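Long-range contacts in phosphoribosylaminoimidazole-succinocarboxamide synthase (Pyrococcus horikoshii, PDB 4O84), which catalyses the ATP-dependent joining of L-aspartate to 5-amino-1-(5-phospho-D-ribosyl)imidazole-4-carboxylate, giving SAICAR on the de novo route to IMP: residues 88-93 against 117-122; 94-99 against 108-113; 170-175 against 198-203. All coordinates share one frame; numbering follows the deposited sequence.

Contact 1. Residues 88-93 against 117-122; sequences LEVVVR and VELYYK. With CD (cadmium ion), chain I; 5GP (guanosine-5'-monophosphate), chain J.
V91 lays its CG2 methyl obliquely against the ring of Y120, 3.9 Å from Y120 CE2, on the side of an antiparallel sheet that faces bound guanosine-5'-monophosphate. Strands 88-93 and 117-121 run at 160° to each other as neighbours in this sheet, and they illustrate how a strand pair can serve a ligand with one face and the protein core with the other. The backbones interlock through two hydrogen-bonded pairs, E89 with Y120 and V91 with E118. The straightest of these bonds runs from V91 N to E118 O, at 172°.

V90, V92, V117 and L119 occupy the core-facing side. There V90 divides its two methyls: CG1 meets V117 CG1 at 3.8 Å, while CG2 lies beside L119 CD2. Helix 143-165 packs beneath, touching V90, V92 and V117.

E89 is on the ligand side, and its extended chain crosses that of K122 at about a right angle, with E89 CG 3.5 Å from K122 CG. Its OE1 binds a cadmium ion at 2.3 Å, and the same metal takes N7 of the guanine base.

R93 bends its chain at chi3, which brings its guanidinium between E118 and the phosphate, both met edge-on. NH1 donates to phosphate O1P at 2.7 Å, whereas NH2 forms a salt bridge with E118 OE1 at 2.9 Å, the two planar groups turned 59° apart. That carboxylate oxygen is gripped twice, for Y120 OH donates to E118 OE1 over 2.7 Å from the opposite face of the carboxylate to R93 NH2.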
loop_
_atom_site.group_PDB
_atom_site.type_symbol
_atom_site.label_atom_id
_atom_site.label_comp_id
_atom_site.label_asym_id
_atom_site.label_seq_id
_atom_site.Cartn_x
_atom_site.Cartn_y
_atom_site.Cartn_z
ATOM N N LEU A 88 6.704 11.784 -22.488
ATOM C CA LEU A 88 7.337 11.031 -21.416
ATOM C C LEU A 88 6.910 9.583 -21.350
ATOM O O LEU A 88 5.778 9.237 -21.697
ATOM C CB LEU A 88 7.037 11.679 -20.057
ATOM C CG LEU A 88 7.561 13.102 -19.819
ATOM C CD1 LEU A 88 7.059 13.587 -18.476
ATOM C CD2 LEU A 88 9.095 13.163 -19.883
ATOM N N GLU A 89 7.846 8.748 -20.918
ATOM C CA GLU A 89 7.529 7.476 -20.278
ATOM C C GLU A 89 7.935 7.620 -18.823
ATOM O O GLU A 89 9.058 7.987 -18.514
ATOM C CB GLU A 89 8.260 6.314 -20.931
ATOM C CG GLU A 89 7.952 6.184 -22.409
ATOM C CD GLU A 89 8.561 4.953 -23.063
ATOM O OE1 GLU A 89 9.587 4.432 -22.574
ATOM O OE2 GLU A 89 8.013 4.522 -24.094
ATOM N N VAL A 90 6.982 7.385 -17.930
ATOM C CA VAL A 90 7.215 7.504 -16.505
ATOM C C VAL A 90 7.193 6.093 -15.931
ATOM O O VAL A 90 6.164 5.414 -15.966
ATOM C CB VAL A 90 6.160 8.402 -15.840
ATOM C CG1 VAL A 90 6.436 8.549 -14.355
ATOM C CG2 VAL A 90 6.096 9.766 -16.533
ATOM N N VAL A 91 8.337 5.666 -15.406
ATOM C CA VAL A 91 8.505 4.318 -14.908
ATOM C C VAL A 91 8.616 4.307 -13.394
ATOM O O VAL A 91 9.413 5.053 -12.806
ATOM C CB VAL A 91 9.724 3.602 -15.553
ATOM C CG1 VAL A 91 9.977 2.245 -14.892
ATOM C CG2 VAL A 91 9.508 3.410 -17.052
ATOM N N VAL A 92 7.787 3.467 -12.769
ATOM C CA VAL A 92 7.835 3.248 -11.325
ATOM C C VAL A 92 8.344 1.832 -11.035
ATOM O O VAL A 92 7.844 0.835 -11.603
ATOM C CB VAL A 92 6.454 3.451 -10.652
ATOM C CG1 VAL A 92 6.584 3.355 -9.133
ATOM C CG2 VAL A 92 5.864 4.799 -11.028
ATOM N N ARG A 93 9.315 1.747 -10.130
ATOM C CA ARG A 93 9.976 0.489 -9.848
ATOM C C ARG A 93 9.871 0.156 -8.353
ATOM O O ARG A 93 10.168 0.988 -7.495
ATOM C CB ARG A 93 11.437 0.544 -10.340
ATOM C CG ARG A 93 11.603 1.306 -11.659
ATOM C CD ARG A 93 13.004 1.189 -12.253
ATOM N NE ARG A 93 13.203 -0.101 -12.878
ATOM C CZ ARG A 93 13.470 -0.291 -14.169
ATOM N NH1 ARG A 93 13.601 -1.531 -14.640
ATOM N NH2 ARG A 93 13.633 0.741 -14.981
ATOM N N VAL A 117 11.001 6.438 -9.136
ATOM C CA VAL A 117 10.400 6.970 -10.355
ATOM C C VAL A 117 11.518 7.394 -11.303
ATOM O O VAL A 117 12.403 8.178 -10.920
ATOM C CB VAL A 117 9.492 8.200 -10.101
ATOM C CG1 VAL A 117 8.739 8.541 -11.380
ATOM C CG2 VAL A 117 8.514 7.954 -8.966
ATOM N N GLU A 118 11.481 6.872 -12.527
ATOM C CA GLU A 118 12.374 7.324 -13.594
ATOM C C GLU A 118 11.590 7.989 -14.725
ATOM O O GLU A 118 10.465 7.572 -15.043
ATOM C CB GLU A 118 13.184 6.145 -14.141
ATOM C CG GLU A 118 14.021 5.432 -13.085
ATOM C CD GLU A 118 14.564 4.098 -13.562
ATOM O OE1 GLU A 118 14.040 3.534 -14.568
ATOM O OE2 GLU A 118 15.510 3.595 -12.913
ATOM N N LEU A 119 12.192 9.006 -15.331
ATOM C CA LEU A 119 11.581 9.738 -16.439
ATOM C C LEU A 119 12.334 9.451 -17.713
ATOM O O LEU A 119 13.569 9.534 -17.745
ATOM C CB LEU A 119 11.577 11.252 -16.194
ATOM C CG LEU A 119 10.861 11.799 -14.971
ATOM C CD1 LEU A 119 11.117 13.286 -14.848
ATOM C CD2 LEU A 119 9.362 11.514 -15.027
ATOM N N TYR A 120 11.596 9.115 -18.768
ATOM C CA TYR A 120 12.223 8.871 -20.050
ATOM C C TYR A 120 11.649 9.810 -21.087
ATOM O O TYR A 120 10.456 10.120 -21.061
ATOM C CB TYR A 120 12.054 7.409 -20.474
ATOM C CG TYR A 120 12.794 6.457 -19.589
ATOM C CD1 TYR A 120 14.059 6.009 -19.934
ATOM C CD2 TYR A 120 12.242 6.018 -18.375
ATOM C CE1 TYR A 120 14.758 5.146 -19.111
ATOM C CE2 TYR A 120 12.934 5.147 -17.554
ATOM C CZ TYR A 120 14.189 4.710 -17.929
ATOM O OH TYR A 120 14.900 3.860 -17.121
ATOM N N TYR A 121 12.505 10.283 -21.989
ATOM C CA TYR A 121 12.040 11.118 -23.084
ATOM C C TYR A 121 11.534 10.159 -24.152
ATOM O O TYR A 121 12.296 9.346 -24.670
ATOM C CB TYR A 121 13.169 12.007 -23.607
ATOM C CG TYR A 121 12.886 12.778 -24.887
ATOM C CD1 TYR A 121 11.625 13.341 -25.154
ATOM C CD2 TYR A 121 13.890 12.949 -25.838
ATOM C CE1 TYR A 121 11.385 14.047 -26.333
ATOM C CE2 TYR A 121 13.665 13.654 -27.005
ATOM C CZ TYR A 121 12.420 14.200 -27.253
ATOM O OH TYR A 121 12.238 14.899 -28.428
ATOM N N LYS A 122 10.239 10.244 -24.451
ATOM C CA LYS A 122 9.607 9.336 -25.404
ATOM C C LYS A 122 10.016 9.765 -26.803
ATOM O O LYS A 122 9.557 10.793 -27.281
ATOM C CB LYS A 122 8.088 9.347 -25.232
ATOM C CG LYS A 122 7.449 7.985 -25.422
ATOM C CD LYS A 122 5.974 8.065 -25.820
ATOM C CE LYS A 122 5.473 6.677 -26.219
ATOM N NZ LYS A 122 4.496 6.775 -27.340
HETATM CD CD CD I . 11.176 2.757 -22.197
HETATM P P 5GP J . 13.196 -1.451 -18.429
HETATM O O1P 5GP J . 13.725 -2.246 -17.253
HETATM O O2P 5GP J . 13.371 -2.193 -19.730
HETATM O O3P 5GP J . 13.638 -0.006 -18.426
HETATM O "O5'" 5GP J . 11.580 -1.286 -18.286
HETATM C "C5'" 5GP J . 10.889 -0.883 -17.087
HETATM C "C4'" 5GP J . 9.372 -1.165 -17.113
HETATM O "O4'" 5GP J . 8.682 -0.253 -17.965
HETATM C "C3'" 5GP J . 8.975 -2.547 -17.635
HETATM O "O3'" 5GP J . 7.753 -2.946 -16.989
HETATM C "C2'" 5GP J . 8.698 -2.338 -19.104
HETATM O "O2'" 5GP J . 7.770 -3.304 -19.625
HETATM C "C1'" 5GP J . 8.134 -0.923 -19.106
HETATM N N9 5GP J . 8.512 -0.223 -20.352
HETATM C C8 5GP J . 9.512 0.671 -20.489
HETATM N N7 5GP J . 9.580 1.124 -21.767
HETATM C C5 5GP J . 8.625 0.505 -22.475
HETATM C C6 5GP J . 8.147 0.527 -23.879
HETATM O O6 5GP J . 8.699 1.262 -24.720
HETATM N N1 5GP J . 7.106 -0.263 -24.210
HETATM C C2 5GP J . 6.484 -1.062 -23.316
HETATM N N2 5GP J . 5.443 -1.831 -23.749
HETATM N N3 5GP J . 6.872 -1.127 -22.002
HETATM C C4 5GP J . 7.911 -0.382 -21.537
#

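Contact 2. Residues 94-99 against 108-113; sequences NVVAGS and EGYELP. With 5GP (guanosine-5'-monophosphate), chain J.
The ring of Y110 meets V96 at its edge: the CG2 methyl of V96 lies near the ring plane, 4.0 Å from Y110 CD2 and slightly closer to Y110 CB. With CG anti to the backbone N (chi1 -180°), the tyrosine carries the rest of its ring away from 94-99, so this one edge does the touching. The same V96 methyl also reaches L112 CD2 at 3.9 Å and is thereby held between two side chains of the opposing segment. On the other side of the chain V95 points its CG1 at the backbone of G109, 3.6 Å from G109 O, while its remaining neighbours include V172 and W200.

The flat amide of N94 turns away from 108-113; its ND2 donates to N157 and to the backbone oxygen of L171. The backbone oxygen of N94 accepts from L112 N, and L112 CB packs 3.4 Å from N94 O.

Both chains turn a corner, at N94 and at P113, and between these corners and the loop end a short antiparallel pairing joins the loop after strand 84-93 to the start of strand 111-121, with V95 and E111 as a non-hydrogen-bonded pair. V96 is held at both ends, its N donating to Y110 O at 2.9 Å and its O accepting from G109 N.

Beyond this ladder the loop reaches the nucleotide phosphate. G98, at a positive phi of 49°, brings its CA to 3.5 Å from phosphate O1P. S99 then donates twice to the phosphate, from N to O1P at 2.9 Å and from OG to O3P. E108 OE2, across from A97, forms a salt bridge with K101.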
loop_
_atom_site.group_PDB
_atom_site.type_symbol
_atom_site.label_atom_id
_atom_site.label_comp_id
_atom_site.label_asym_id
_atom_site.label_seq_id
_atom_site.Cartn_x
_atom_site.Cartn_y
_atom_site.Cartn_z
ATOM N N ASN A 94 9.422 -1.062 -8.049
ATOM C CA ASN A 94 9.367 -1.562 -6.662
ATOM C C ASN A 94 10.434 -2.615 -6.357
ATOM O O ASN A 94 10.858 -2.787 -5.209
ATOM C CB ASN A 94 7.994 -2.164 -6.373
ATOM C CG ASN A 94 6.889 -1.155 -6.549
ATOM O OD1 ASN A 94 6.922 -0.105 -5.921
ATOM N ND2 ASN A 94 5.939 -1.440 -7.444
ATOM N N VAL A 95 10.801 -3.355 -7.398
ATOM C CA VAL A 95 11.718 -4.480 -7.305
ATOM C C VAL A 95 12.711 -4.292 -8.451
ATOM O O VAL A 95 12.313 -3.922 -9.544
ATOM C CB VAL A 95 10.935 -5.828 -7.430
ATOM C CG1 VAL A 95 11.865 -7.011 -7.594
ATOM C CG2 VAL A 95 10.019 -6.032 -6.233
ATOM N N VAL A 96 13.988 -4.518 -8.171
ATOM C CA VAL A 96 15.078 -4.410 -9.156
ATOM C C VAL A 96 14.936 -5.435 -10.291
ATOM O O VAL A 96 14.979 -6.645 -10.063
ATOM C CB VAL A 96 16.472 -4.572 -8.483
ATOM C CG1 VAL A 96 17.605 -4.619 -9.525
ATOM C CG2 VAL A 96 16.743 -3.454 -7.471
ATOM N N ALA A 97 14.787 -4.933 -11.504
ATOM C CA ALA A 97 14.732 -5.761 -12.706
ATOM C C ALA A 97 15.135 -4.920 -13.914
ATOM O O ALA A 97 15.219 -3.690 -13.828
ATOM C CB ALA A 97 13.325 -6.330 -12.906
ATOM N N GLY A 98 15.371 -5.601 -15.037
ATOM C CA GLY A 98 15.702 -4.962 -16.310
ATOM C C GLY A 98 16.802 -3.922 -16.181
ATOM O O GLY A 98 17.827 -4.160 -15.533
ATOM N N SER A 99 16.556 -2.755 -16.762
ATOM C CA SER A 99 17.569 -1.722 -16.895
ATOM C C SER A 99 18.081 -1.148 -15.575
ATOM O O SER A 99 19.175 -0.600 -15.538
ATOM C CB SER A 99 17.060 -0.609 -17.816
ATOM O OG SER A 99 16.256 0.321 -17.110
ATOM N N GLU A 108 18.862 -8.760 -9.350
ATOM C CA GLU A 108 17.504 -8.940 -9.811
ATOM C C GLU A 108 16.698 -9.504 -8.649
ATOM O O GLU A 108 17.193 -10.349 -7.916
ATOM C CB GLU A 108 17.461 -9.886 -11.018
ATOM C CG GLU A 108 16.043 -10.235 -11.470
ATOM C CD GLU A 108 15.884 -10.256 -12.977
ATOM O OE1 GLU A 108 15.577 -11.344 -13.552
ATOM O OE2 GLU A 108 16.075 -9.190 -13.584
ATOM N N GLY A 109 15.475 -9.010 -8.463
ATOM C CA GLY A 109 14.637 -9.469 -7.373
ATOM C C GLY A 109 14.762 -8.662 -6.090
ATOM O O GLY A 109 13.937 -8.807 -5.189
ATOM N N TYR A 110 15.775 -7.800 -5.992
ATOM C CA TYR A 110 15.974 -7.016 -4.768
ATOM C C TYR A 110 14.793 -6.082 -4.517
ATOM O O TYR A 110 14.396 -5.344 -5.400
ATOM C CB TYR A 110 17.268 -6.204 -4.832
ATOM C CG TYR A 110 17.512 -5.391 -3.593
ATOM C CD1 TYR A 110 18.108 -5.959 -2.469
ATOM C CD2 TYR A 110 17.142 -4.049 -3.537
ATOM C CE1 TYR A 110 18.334 -5.203 -1.322
ATOM C CE2 TYR A 110 17.368 -3.288 -2.408
ATOM C CZ TYR A 110 17.961 -3.867 -1.303
ATOM O OH TYR A 110 18.165 -3.111 -0.174
ATOM N N GLU A 111 14.237 -6.139 -3.312
ATOM C CA GLU A 111 13.092 -5.302 -2.961
ATOM C C GLU A 111 13.546 -3.917 -2.495
ATOM O O GLU A 111 14.265 -3.802 -1.506
ATOM C CB GLU A 111 12.222 -5.969 -1.893
ATOM C CG GLU A 111 10.989 -5.155 -1.552
ATOM C CD GLU A 111 10.647 -5.212 -0.082
ATOM O OE1 GLU A 111 9.950 -6.164 0.329
ATOM O OE2 GLU A 111 11.068 -4.296 0.660
ATOM N N LEU A 112 13.122 -2.882 -3.219
ATOM C CA LEU A 112 13.559 -1.516 -2.948
ATOM C C LEU A 112 12.893 -0.969 -1.687
ATOM O O LEU A 112 11.731 -1.257 -1.433
ATOM C CB LEU A 112 13.294 -0.599 -4.155
ATOM C CG LEU A 112 14.063 -0.838 -5.458
ATOM C CD1 LEU A 112 13.370 -0.132 -6.621
ATOM C CD2 LEU A 112 15.533 -0.430 -5.362
ATOM N N PRO A 113 13.627 -0.167 -0.897
ATOM C CA PRO A 113 13.035 0.347 0.344
ATOM C C PRO A 113 11.881 1.303 0.057
ATOM O O PRO A 113 10.908 1.330 0.797
ATOM C CB PRO A 113 14.204 1.070 1.035
ATOM C CG PRO A 113 15.172 1.390 -0.063
ATOM C CD PRO A 113 15.012 0.307 -1.104
HETATM P P 5GP J . 13.196 -1.451 -18.429
HETATM O O1P 5GP J . 13.725 -2.246 -17.253
HETATM O O2P 5GP J . 13.371 -2.193 -19.730
HETATM O O3P 5GP J . 13.638 -0.006 -18.426
HETATM O "O5'" 5GP J . 11.580 -1.286 -18.286
HETATM C "C5'" 5GP J . 10.889 -0.883 -17.087
HETATM C "C4'" 5GP J . 9.372 -1.165 -17.113
HETATM O "O4'" 5GP J . 8.682 -0.253 -17.965
HETATM C "C3'" 5GP J . 8.975 -2.547 -17.635
HETATM O "O3'" 5GP J . 7.753 -2.946 -16.989
HETATM C "C2'" 5GP J . 8.698 -2.338 -19.104
HETATM O "O2'" 5GP J . 7.770 -3.304 -19.625
HETATM C "C1'" 5GP J . 8.134 -0.923 -19.106
HETATM N N9 5GP J . 8.512 -0.223 -20.352
HETATM C C8 5GP J . 9.512 0.671 -20.489
HETATM N N7 5GP J . 9.580 1.124 -21.767
HETATM C C5 5GP J . 8.625 0.505 -22.475
HETATM C C6 5GP J . 8.147 0.527 -23.879
HETATM O O6 5GP J . 8.699 1.262 -24.720
HETATM N N1 5GP J . 7.106 -0.263 -24.210
HETATM C C2 5GP J . 6.484 -1.062 -23.316
HETATM N N2 5GP J . 5.443 -1.831 -23.749
HETATM N N3 5GP J . 6.872 -1.127 -22.002
HETATM C C4 5GP J . 7.911 -0.382 -21.537
#

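Contact 3. Residues 170-175 against 198-203; sequences ILVDFK and RFWDAK. With 5GP (guanosine-5'-monophosphate), chain J.
Strands 170-175 and 198-201 run antiparallel, 152° between their directions and their axes approaching to 4.9 Å. I170 and W200 exchange both backbone bonds of a hydrogen-bonded pair, and V172 N donates to R198 O farther along.

V172 drives its CG2 methyl onto the indole of W200, a CH-pi contact 3.4 Å from the centroid of the five-membered ring and only 14° off its normal. L171, on the opposite side of the sheet, brings CD1 to F199 CE1 at 3.8 Å, beside helix 143-165.

Past these apolar pairs lies the nucleotide. R198 runs extended from CG to NE, delivering its guanidinium to the phosphate: NH1 donates to phosphate O1P at 2.9 Å, and NH2 reaches the same oxygen by a longer, more bent bond. NH1 also makes a salt bridge with D173 OD2 at 2.7 Å, the oxygen lying at the guanidinium edge and met on its syn side. The other carboxylate oxygen, D173 OD1, accepts from ribose O3' at 2.6 Å, while NE of R198 pairs with D211.

D173 thus bonds both the ribose and the phosphate-binding arginine, which would couple the two grips on the nucleotide; the phosphate, and probably D173 beside it, balance the charge of R93 and R198.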
loop_
_atom_site.group_PDB
_atom_site.type_symbol
_atom_site.label_atom_id
_atom_site.label_comp_id
_atom_site.label_asym_id
_atom_site.label_seq_id
_atom_site.Cartn_x
_atom_site.Cartn_y
_atom_site.Cartn_z
ATOM N N ILE A 170 3.470 -9.773 -7.785
ATOM C CA ILE A 170 4.379 -8.669 -7.510
ATOM C C ILE A 170 4.365 -7.669 -8.669
ATOM O O ILE A 170 4.689 -8.004 -9.829
ATOM C CB ILE A 170 5.826 -9.173 -7.289
ATOM C CG1 ILE A 170 5.865 -10.200 -6.154
ATOM C CG2 ILE A 170 6.788 -8.012 -7.013
ATOM C CD1 ILE A 170 7.057 -11.125 -6.236
ATOM N N LEU A 171 3.983 -6.440 -8.366
ATOM C CA LEU A 171 4.206 -5.374 -9.321
ATOM C C LEU A 171 5.686 -4.998 -9.241
ATOM O O LEU A 171 6.092 -4.272 -8.342
ATOM C CB LEU A 171 3.321 -4.172 -9.010
ATOM C CG LEU A 171 3.386 -3.013 -10.029
ATOM C CD1 LEU A 171 3.050 -3.495 -11.428
ATOM C CD2 LEU A 171 2.430 -1.903 -9.610
ATOM N N VAL A 172 6.488 -5.543 -10.151
ATOM C CA VAL A 172 7.939 -5.330 -10.163
ATOM C C VAL A 172 8.282 -3.910 -10.640
ATOM O O VAL A 172 9.019 -3.187 -9.977
ATOM C CB VAL A 172 8.646 -6.418 -11.018
ATOM C CG1 VAL A 172 10.090 -6.026 -11.351
ATOM C CG2 VAL A 172 8.589 -7.761 -10.283
ATOM N N ASP A 173 7.727 -3.516 -11.781
ATOM C CA ASP A 173 7.867 -2.151 -12.296
ATOM C C ASP A 173 6.811 -2.005 -13.395
ATOM O O ASP A 173 6.165 -3.008 -13.765
ATOM C CB ASP A 173 9.296 -1.854 -12.811
ATOM C CG ASP A 173 9.776 -2.858 -13.871
ATOM O OD1 ASP A 173 9.007 -3.214 -14.772
ATOM O OD2 ASP A 173 10.929 -3.310 -13.806
ATOM N N PHE A 174 6.632 -0.781 -13.898
ATOM C CA PHE A 174 5.669 -0.499 -14.958
ATOM C C PHE A 174 5.891 0.896 -15.531
ATOM O O PHE A 174 6.505 1.738 -14.872
ATOM C CB PHE A 174 4.208 -0.698 -14.490
ATOM C CG PHE A 174 3.726 0.290 -13.448
ATOM C CD1 PHE A 174 2.710 1.198 -13.752
ATOM C CD2 PHE A 174 4.246 0.292 -12.159
ATOM C CE1 PHE A 174 2.238 2.104 -12.789
ATOM C CE2 PHE A 174 3.785 1.198 -11.209
ATOM C CZ PHE A 174 2.787 2.102 -11.520
ATOM N N LYS A 175 5.382 1.117 -16.748
ATOM C CA LYS A 175 5.489 2.387 -17.452
ATOM C C LYS A 175 4.109 3.036 -17.597
ATOM O O LYS A 175 3.150 2.388 -17.978
ATOM C CB LYS A 175 6.098 2.193 -18.844
ATOM C CG LYS A 175 6.013 3.428 -19.761
ATOM C CD LYS A 175 6.127 3.095 -21.248
ATOM C CE LYS A 175 4.956 2.280 -21.802
ATOM N NZ LYS A 175 3.846 3.083 -22.360
ATOM N N ARG A 198 5.906 -5.106 -15.360
ATOM C CA ARG A 198 6.475 -6.389 -14.989
ATOM C C ARG A 198 5.687 -6.967 -13.834
ATOM O O ARG A 198 5.599 -6.360 -12.753
ATOM C CB ARG A 198 7.969 -6.292 -14.638
ATOM C CG ARG A 198 8.886 -6.278 -15.853
ATOM C CD ARG A 198 10.354 -6.552 -15.525
ATOM N NE ARG A 198 11.197 -6.366 -16.712
ATOM C CZ ARG A 198 11.942 -5.287 -16.968
ATOM N NH1 ARG A 198 12.021 -4.264 -16.108
ATOM N NH2 ARG A 198 12.637 -5.239 -18.099
ATOM N N PHE A 199 5.102 -8.140 -14.080
ATOM C CA PHE A 199 4.365 -8.892 -13.064
ATOM C C PHE A 199 5.097 -10.189 -12.784
ATOM O O PHE A 199 5.420 -10.949 -13.729
ATOM C CB PHE A 199 2.965 -9.283 -13.554
ATOM C CG PHE A 199 2.067 -8.136 -13.930
ATOM C CD1 PHE A 199 1.918 -7.013 -13.108
ATOM C CD2 PHE A 199 1.309 -8.215 -15.098
ATOM C CE1 PHE A 199 1.059 -5.990 -13.466
ATOM C CE2 PHE A 199 0.439 -7.201 -15.452
ATOM C CZ PHE A 199 0.313 -6.084 -14.634
ATOM N N TRP A 200 5.360 -10.464 -11.509
ATOM C CA TRP A 200 5.906 -11.763 -11.112
ATOM C C TRP A 200 4.972 -12.468 -10.182
ATOM O O TRP A 200 4.373 -11.846 -9.294
ATOM C CB TRP A 200 7.258 -11.669 -10.392
ATOM C CG TRP A 200 8.418 -11.110 -11.191
ATOM C CD1 TRP A 200 8.461 -10.782 -12.537
ATOM C CD2 TRP A 200 9.767 -10.840 -10.692
ATOM N NE1 TRP A 200 9.700 -10.297 -12.885
ATOM C CE2 TRP A 200 10.526 -10.311 -11.823
ATOM C CE3 TRP A 200 10.383 -10.946 -9.455
ATOM C CZ2 TRP A 200 11.854 -9.922 -11.699
ATOM C CZ3 TRP A 200 11.727 -10.554 -9.338
ATOM C CH2 TRP A 200 12.439 -10.052 -10.431
ATOM N N ASP A 201 4.875 -13.783 -10.338
ATOM C CA ASP A 201 4.195 -14.589 -9.341
ATOM C C ASP A 201 4.942 -14.470 -8.007
ATOM O O ASP A 201 6.169 -14.584 -7.952
ATOM C CB ASP A 201 4.122 -16.054 -9.753
ATOM C CG ASP A 201 3.504 -16.902 -8.680
ATOM O OD1 ASP A 201 2.284 -16.801 -8.470
ATOM O OD2 ASP A 201 4.244 -17.626 -8.001
ATOM N N ALA A 202 4.192 -14.225 -6.937
ATOM C CA ALA A 202 4.781 -13.982 -5.630
ATOM C C ALA A 202 5.592 -15.173 -5.101
ATOM O O ALA A 202 6.669 -14.976 -4.533
ATOM C CB ALA A 202 3.707 -13.550 -4.624
ATOM N N LYS A 203 5.078 -16.384 -5.294
ATOM C CA LYS A 203 5.730 -17.607 -4.823
ATOM C C LYS A 203 6.953 -17.971 -5.669
ATOM O O LYS A 203 8.041 -18.165 -5.134
ATOM C CB LYS A 203 4.707 -18.771 -4.778
ATOM C CG LYS A 203 5.300 -20.163 -4.548
ATOM C CD LYS A 203 5.229 -20.629 -3.102
ATOM C CE LYS A 203 6.338 -21.633 -2.780
ATOM N NZ LYS A 203 6.352 -22.874 -3.614
HETATM P P 5GP J . 13.196 -1.451 -18.429
HETATM O O1P 5GP J . 13.725 -2.246 -17.253
HETATM O O2P 5GP J . 13.371 -2.193 -19.730
HETATM O O3P 5GP J . 13.638 -0.006 -18.426
HETATM O "O5'" 5GP J . 11.580 -1.286 -18.286
HETATM C "C5'" 5GP J . 10.889 -0.883 -17.087
HETATM C "C4'" 5GP J . 9.372 -1.165 -17.113
HETATM O "O4'" 5GP J . 8.682 -0.253 -17.965
HETATM C "C3'" 5GP J . 8.975 -2.547 -17.635
HETATM O "O3'" 5GP J . 7.753 -2.946 -16.989
HETATM C "C2'" 5GP J . 8.698 -2.338 -19.104
HETATM O "O2'" 5GP J . 7.770 -3.304 -19.625
HETATM C "C1'" 5GP J . 8.134 -0.923 -19.106
HETATM N N9 5GP J . 8.512 -0.223 -20.352
HETATM C C8 5GP J . 9.512 0.671 -20.489
HETATM N N7 5GP J . 9.580 1.124 -21.767
HETATM C C5 5GP J . 8.625 0.505 -22.475
HETATM C C6 5GP J . 8.147 0.527 -23.879
HETATM O O6 5GP J . 8.699 1.262 -24.720
HETATM N N1 5GP J . 7.106 -0.263 -24.210
HETATM C C2 5GP J . 6.484 -1.062 -23.316
HETATM N N2 5GP J . 5.443 -1.831 -23.749
HETATM N N3 5GP J . 6.872 -1.127 -22.002
HETATM C C4 5GP J . 7.911 -0.382 -21.537
#

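From the N terminus, strand 84-93 enters first and supplies 88-93 to contact 1; at N94 the chain turns into the loop of contact 2, which reaches the phosphate. Contact 2 closes the short loop between 99 and 108, and it is nested within the longer loop that contact 1 closes when 117-122 returns. Contact 3 follows in series, its segments separated by 22 residues. Strand 169-180 pairs with the other edge of strand 84-93, bonding V92 to F174 and N94 to V172, so contacts 1 and 3 share one sheet, from whose end contact 2 extends. All three touch one bound nucleotide, sharing its phosphate.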